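Local coordinates for flagellar regulatory protein C (Vibrio cholerae, PDB 4QHS) that probably hydrolyses ATP through its heptameric AAA+ domain to activate sigma-54-dependent transcription of flagellar genes, at residues D238-V241 with Q242-L245; S119-D122 with L123-A127. One frame throughout, in Å; residues are numbered along the deposited sequence.

Overall arrangement
Interaction 2 comes first along the chain: residues 119-122 form part of the loop between strand 112-116 of the parallel five-stranded sheet and helix 123-135, and 123-127 open that helix. Interaction 1 lies much later, wholly within helix 233-247. The two share no helix or strand, sit on opposite sides of the chain's centre, and are 37 Å apart between centres, with nearest atoms about 21 Å apart. Interaction 2 falls in the sigma-54 interaction region, interaction 1 in the AAA+ lid. Both reach beyond their own chain, interaction 1 to a second subunit and interaction 2 to a third, so each local helical arrangement also takes part in joining subunits of the heptamer.

Interaction 1: residues D238-V241 with Q242-L245; sequences DNVV and QRAL
Arg243 folds back along the preceding helical turn and lays its guanidinium beside Asn239 and Val240. With CG anti to the backbone N (chi1 -175°), the chain runs out straight and then bends at chi3 (-61°), which brings NH1 to 3.6 Å from CG2 of Val240. One guanidinium face lies over Asn239 O, whose distance to CZ is 4.1 Å; this carbonyl is already the acceptor for the backbone N of Arg243, at 2.9 Å. On another side of the helix, Asp238 and Gln242 bring their oxygens near each other, OD1 of Asp238 standing 3.6 Å from OE1 of Gln242. Their carboxylate and amide planes stand almost perpendicular (87°), and the two oxygens, as modelled, are both acceptors. Val240 O accepts from Ala244 N at 2.8 Å, and CB of Ala244 rests against the same oxygen. Four successive i to i+4 backbone bonds make this regular alpha-helix. The helix is part of the AAA+ lid, and Arg243 and Asn239 form a lid-to-neighbour contact in the heptamer: Arg243 NH2 bonds to Asn179 O and Asn239 ND2 to Tyr176 O, both of a second subunit. Elsewhere around helix 233-247, Val241 packs on Leu202 and Ile203 of helix 195-208, Leu245 meets His206 of the same helix, and Val240 touches the loop residues Trp230 and Gln254.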
ATOM      1  N   ASP A 238      18.768 -37.392  20.930  1.00 37.06           N
ATOM      2  CA  ASP A 238      18.676 -38.248  19.794  1.00 52.64           C
ATOM      3  C   ASP A 238      19.844 -37.979  18.892  1.00 52.92           C
ATOM      4  O   ASP A 238      20.470 -38.884  18.428  1.00 56.37           O
ATOM      5  CB  ASP A 238      17.379 -38.033  19.055  1.00 51.75           C
ATOM      6  CG  ASP A 238      16.805 -39.302  18.534  1.00 65.26           C
ATOM      7  OD1 ASP A 238      17.491 -40.003  17.799  1.00 73.02           O
ATOM      8  OD2 ASP A 238      15.658 -39.613  18.850  1.00 70.73           O
ATOM      9  N   ASN A 239      20.148 -36.723  18.670  1.00 47.86           N
ATOM     10  CA  ASN A 239      21.289 -36.391  17.866  1.00 50.31           C
ATOM     11  C   ASN A 239      22.583 -36.966  18.400  1.00 51.72           C
ATOM     12  O   ASN A 239      23.346 -37.522  17.660  1.00 50.10           O
ATOM     13  CB  ASN A 239      21.433 -34.888  17.721  1.00 49.40           C
ATOM     14  CG  ASN A 239      20.736 -34.354  16.520  1.00 60.63           C
ATOM     15  OD1 ASN A 239      19.979 -35.042  15.881  1.00 59.09           O
ATOM     16  ND2 ASN A 239      20.988 -33.114  16.211  1.00 70.15           N
ATOM     17  N   VAL A 240      22.832 -36.789  19.682  1.00 37.83           N
ATOM     18  CA  VAL A 240      24.086 -37.166  20.261  1.00 33.85           C
ATOM     19  C   VAL A 240      24.248 -38.675  20.196  1.00 43.13           C
ATOM     20  O   VAL A 240      25.282 -39.181  19.859  1.00 37.41           O
ATOM     21  CB  VAL A 240      24.150 -36.666  21.692  1.00 43.04           C
ATOM     22  CG1 VAL A 240      25.281 -37.281  22.432  1.00 40.46           C
ATOM     23  CG2 VAL A 240      24.248 -35.183  21.722  1.00 34.91           C
ATOM     24  N   VAL A 241      23.190 -39.388  20.500  1.00 39.42           N
ATOM     25  CA  VAL A 241      23.238 -40.818  20.486  1.00 45.23           C
ATOM     26  C   VAL A 241      23.480 -41.371  19.114  1.00 42.90           C
ATOM     27  O   VAL A 241      24.277 -42.236  18.941  1.00 48.76           O
ATOM     28  CB  VAL A 241      21.975 -41.404  21.039  1.00 49.40           C
ATOM     29  CG1 VAL A 241      22.024 -42.877  20.926  1.00 51.43           C
ATOM     30  CG2 VAL A 241      21.829 -41.021  22.460  1.00 40.82           C
ATOM     31  N   GLN A 242      22.783 -40.849  18.135  1.00 45.71           N
ATOM     32  CA  GLN A 242      22.971 -41.263  16.763  1.00 52.02           C
ATOM     33  C   GLN A 242      24.370 -40.967  16.274  1.00 51.33           C
ATOM     34  O   GLN A 242      24.972 -41.768  15.622  1.00 50.77           O
ATOM     35  CB  GLN A 242      21.988 -40.536  15.870  1.00 50.82           C
ATOM     36  CG  GLN A 242      20.973 -41.393  15.243  1.00 68.55           C
ATOM     37  CD  GLN A 242      20.111 -40.640  14.261  1.00 80.73           C
ATOM     38  OE1 GLN A 242      19.040 -40.205  14.601  1.00 68.89           O
ATOM     39  NE2 GLN A 242      20.582 -40.487  13.040  1.00 91.38           N
ATOM     40  N   ARG A 243      24.863 -39.793  16.597  1.00 38.67           N
ATOM     41  CA  ARG A 243      26.210 -39.427  16.286  1.00 39.22           C
ATOM     42  C   ARG A 243      27.165 -40.414  16.930  1.00 47.67           C
ATOM     43  O   ARG A 243      28.105 -40.864  16.324  1.00 45.74           O
ATOM     44  CB  ARG A 243      26.490 -38.014  16.787  1.00 43.14           C
ATOM     45  CG  ARG A 243      27.801 -37.454  16.434  1.00 33.16           C
ATOM     46  CD  ARG A 243      28.010 -36.144  17.092  1.00 44.89           C
ATOM     47  NE  ARG A 243      27.014 -35.186  16.679  1.00 58.61           N
ATOM     48  CZ  ARG A 243      26.191 -34.547  17.488  1.00 55.97           C
ATOM     49  NH1 ARG A 243      26.232 -34.736  18.778  1.00 49.43           N
ATOM     50  NH2 ARG A 243      25.322 -33.716  16.995  1.00 56.97           N
ATOM     51  N   ALA A 244      26.905 -40.741  18.175  1.00 40.62           N
ATOM     52  CA  ALA A 244      27.752 -41.646  18.892  1.00 49.17           C
ATOM     53  C   ALA A 244      27.837 -42.992  18.216  1.00 49.31           C
ATOM     54  O   ALA A 244      28.893 -43.511  18.058  1.00 53.99           O
ATOM     55  CB  ALA A 244      27.280 -41.788  20.270  1.00 44.33           C
ATOM     56  N   LEU A 245      26.716 -43.544  17.805  1.00 48.98           N
ATOM     57  CA  LEU A 245      26.725 -44.792  17.094  1.00 54.18           C
ATOM     58  C   LEU A 245      27.554 -44.720  15.824  1.00 57.92           C
ATOM     59  O   LEU A 245      28.176 -45.669  15.455  1.00 53.19           O
ATOM     60  CB  LEU A 245      25.319 -45.235  16.766  1.00 35.70           C
ATOM     61  CG  LEU A 245      24.476 -45.736  17.914  1.00 53.50           C
ATOM     62  CD1 LEU A 245      23.088 -46.112  17.489  1.00 41.86           C
ATOM     63  CD2 LEU A 245      25.149 -46.913  18.495  1.00 56.22           C
TER

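Interaction 2: residues S119-D122 with L123-A127; sequences SEMD and LNLQA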
ATOM      1  N   SER A 119      -0.867 -23.721  19.923  1.00 43.04           N
ATOM      2  CA  SER A 119      -0.783 -22.301  20.108  1.00 52.10           C
ATOM      3  C   SER A 119      -0.531 -21.567  18.814  1.00 49.96           C
ATOM      4  O   SER A 119      -0.452 -20.390  18.807  1.00 50.07           O
ATOM      5  CB  SER A 119       0.289 -21.963  21.125  1.00 52.59           C
ATOM      6  OG  SER A 119       1.556 -22.248  20.630  1.00 48.90           O
ATOM      7  N   GLU A 120      -0.415 -22.278  17.713  1.00 55.43           N
ATOM      8  CA  GLU A 120      -0.062 -21.636  16.456  1.00 63.16           C
ATOM      9  C   GLU A 120      -1.283 -21.426  15.573  1.00 51.48           C
ATOM     10  O   GLU A 120      -1.183 -20.896  14.472  1.00 52.49           O
ATOM     11  CB  GLU A 120       1.010 -22.449  15.727  1.00 68.25           C
ATOM     12  CG  GLU A 120       2.316 -22.585  16.519  1.00 75.41           C
ATOM     13  CD  GLU A 120       2.772 -21.273  17.181  1.00 83.24           C
ATOM     14  OE1 GLU A 120       2.683 -20.200  16.546  1.00 86.58           O
ATOM     15  OE2 GLU A 120       3.226 -21.317  18.347  1.00 83.00           O
ATOM     16  N   MET A 121      -2.442 -21.831  16.066  1.00 46.22           N
ATOM     17  CA  MET A 121      -3.681 -21.491  15.389  1.00 43.87           C
ATOM     18  C   MET A 121      -3.985 -20.011  15.503  1.00 43.99           C
ATOM     19  O   MET A 121      -3.995 -19.464  16.605  1.00 44.66           O
ATOM     20  CB  MET A 121      -4.854 -22.239  15.972  1.00 37.69           C
ATOM     21  CG  MET A 121      -4.796 -23.694  15.824  1.00 49.77           C
ATOM     22  SD  MET A 121      -6.369 -24.311  16.409  1.00 57.36           S
ATOM     23  CE  MET A 121      -6.158 -26.023  15.941  1.00 52.57           C
ATOM     24  N   ASP A 122      -4.301 -19.376  14.383  1.00 38.03           N
ATOM     25  CA  ASP A 122      -4.822 -18.014  14.453  1.00 37.72           C
ATOM     26  C   ASP A 122      -6.192 -18.015  15.126  1.00 36.26           C
ATOM     27  O   ASP A 122      -6.842 -19.068  15.283  1.00 38.57           O
ATOM     28  CB  ASP A 122      -4.889 -17.352  13.065  1.00 45.12           C
ATOM     29  CG  ASP A 122      -5.908 -18.003  12.123  1.00 60.55           C
ATOM     30  OD1 ASP A 122      -7.083 -18.219  12.502  1.00 56.88           O
ATOM     31  OD2 ASP A 122      -5.521 -18.268  10.967  1.00 75.15           O
ATOM     32  N   LEU A 123      -6.617 -16.821  15.507  1.00 36.47           N
ATOM     33  CA  LEU A 123      -7.834 -16.605  16.272  1.00 34.77           C
ATOM     34  C   LEU A 123      -9.103 -17.095  15.549  1.00 29.53           C
ATOM     35  O   LEU A 123      -9.980 -17.690  16.164  1.00 36.60           O
ATOM     36  CB  LEU A 123      -7.944 -15.113  16.608  1.00 34.97           C
ATOM     37  CG  LEU A 123      -6.964 -14.631  17.689  1.00 42.27           C
ATOM     38  CD1 LEU A 123      -7.069 -13.106  17.917  1.00 38.12           C
ATOM     39  CD2 LEU A 123      -7.199 -15.378  18.980  1.00 31.09           C
ATOM     40  N   ASN A 124      -9.188 -16.860  14.243  1.00 32.83           N
ATOM     41  CA  ASN A 124     -10.303 -17.371  13.462  1.00 35.08           C
ATOM     42  C   ASN A 124     -10.401 -18.895  13.554  1.00 44.30           C
ATOM     43  O   ASN A 124     -11.478 -19.468  13.762  1.00 32.86           O
ATOM     44  CB  ASN A 124     -10.166 -16.955  12.009  1.00 31.81           C
ATOM     45  CG  ASN A 124     -11.387 -17.317  11.195  1.00 45.23           C
ATOM     46  OD1 ASN A 124     -12.458 -16.752  11.393  1.00 46.19           O
ATOM     47  ND2 ASN A 124     -11.235 -18.265  10.273  1.00 37.61           N
ATOM     48  N   LEU A 125      -9.276 -19.545  13.379  1.00 41.26           N
ATOM     49  CA  LEU A 125      -9.182 -20.962  13.467  1.00 31.88           C
ATOM     50  C   LEU A 125      -9.612 -21.429  14.822  1.00 34.53           C
ATOM     51  O   LEU A 125     -10.281 -22.404  14.937  1.00 38.41           O
ATOM     52  CB  LEU A 125      -7.758 -21.376  13.221  1.00 31.16           C
ATOM     53  CG  LEU A 125      -7.555 -22.474  12.213  1.00 50.66           C
ATOM     54  CD1 LEU A 125      -6.198 -23.050  12.347  1.00 39.69           C
ATOM     55  CD2 LEU A 125      -8.579 -23.537  12.391  1.00 57.49           C
ATOM     56  N   GLN A 126      -9.195 -20.720  15.844  1.00 25.41           N
ATOM     57  CA  GLN A 126      -9.540 -21.091  17.208  1.00 32.49           C
ATOM     58  C   GLN A 126     -11.044 -21.050  17.441  1.00 29.27           C
ATOM     59  O   GLN A 126     -11.597 -21.917  18.117  1.00 32.18           O
ATOM     60  CB  GLN A 126      -8.865 -20.169  18.215  1.00 33.90           C
ATOM     61  CG  GLN A 126      -7.375 -20.295  18.296  1.00 30.21           C
ATOM     62  CD  GLN A 126      -6.814 -19.249  19.247  1.00 31.38           C
ATOM     63  OE1 GLN A 126      -7.413 -18.967  20.280  1.00 32.06           O
ATOM     64  NE2 GLN A 126      -5.701 -18.638  18.877  1.00 27.91           N
ATOM     65  N   ALA A 127     -11.687 -20.008  16.925  1.00 26.03           N
ATOM     66  CA  ALA A 127     -13.140 -19.901  16.990  1.00 34.28           C
ATOM     67  C   ALA A 127     -13.784 -21.084  16.269  1.00 29.28           C
ATOM     68  O   ALA A 127     -14.783 -21.620  16.727  1.00 30.41           O
ATOM     69  CB  ALA A 127     -13.628 -18.570  16.388  1.00 28.72           C
TER
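The flat amide of Gln126 turns its NE2 back to Met121 O, 3.0 Å away, with the acceptor close to the amide plane and an N-H...O angle of 167°. The carbonyl of Met121 is approached from above its own plane. The other flat group is the carboxylate of Asp122, the N-cap of helix 123-135: its OD1 accepts from Leu125 N at 2.7 Å, nearly in line with the CG-OD1 bond. Because CG of Asp122 sits between the backbone N and the carbonyl carbon (chi1 67°), the carboxylate curls over the first turn, and OD1 also comes 3.4 Å from CB of Asn124. Behind the cap, Asp122 O accepts from the backbone N of Gln126 at 2.9 Å, as the helix begins. Gln126 thus holds two consecutive carbonyls, that of Met121 through its side chain and that of Asp122 through its backbone.

The apolar part is Met121 against Leu125: their side chains cross at about a right angle, with CG of Met121 3.8 Å from CD1 of Leu125. Both also pack on helix 82-87, Met121 on Leu86 and Leu125 on Leu82 and Phe87. Asn124 OD1 accepts from Asp79 N of a third subunit. The loop follows a strand that, running into Leu-Leu-Asp-Glu, is probably the Walker B strand of the AAA+ core.

Chemically, one acidic oxygen takes up a backbone N-H at the helix start, and the helix dipole would probably favour its negative charge. The buried amide of Gln126, whose OE1 accepts from Arg171 N and whose NE2 also donates to His169 O, ties the loop before helix 123-135 to the segment carrying those two residues.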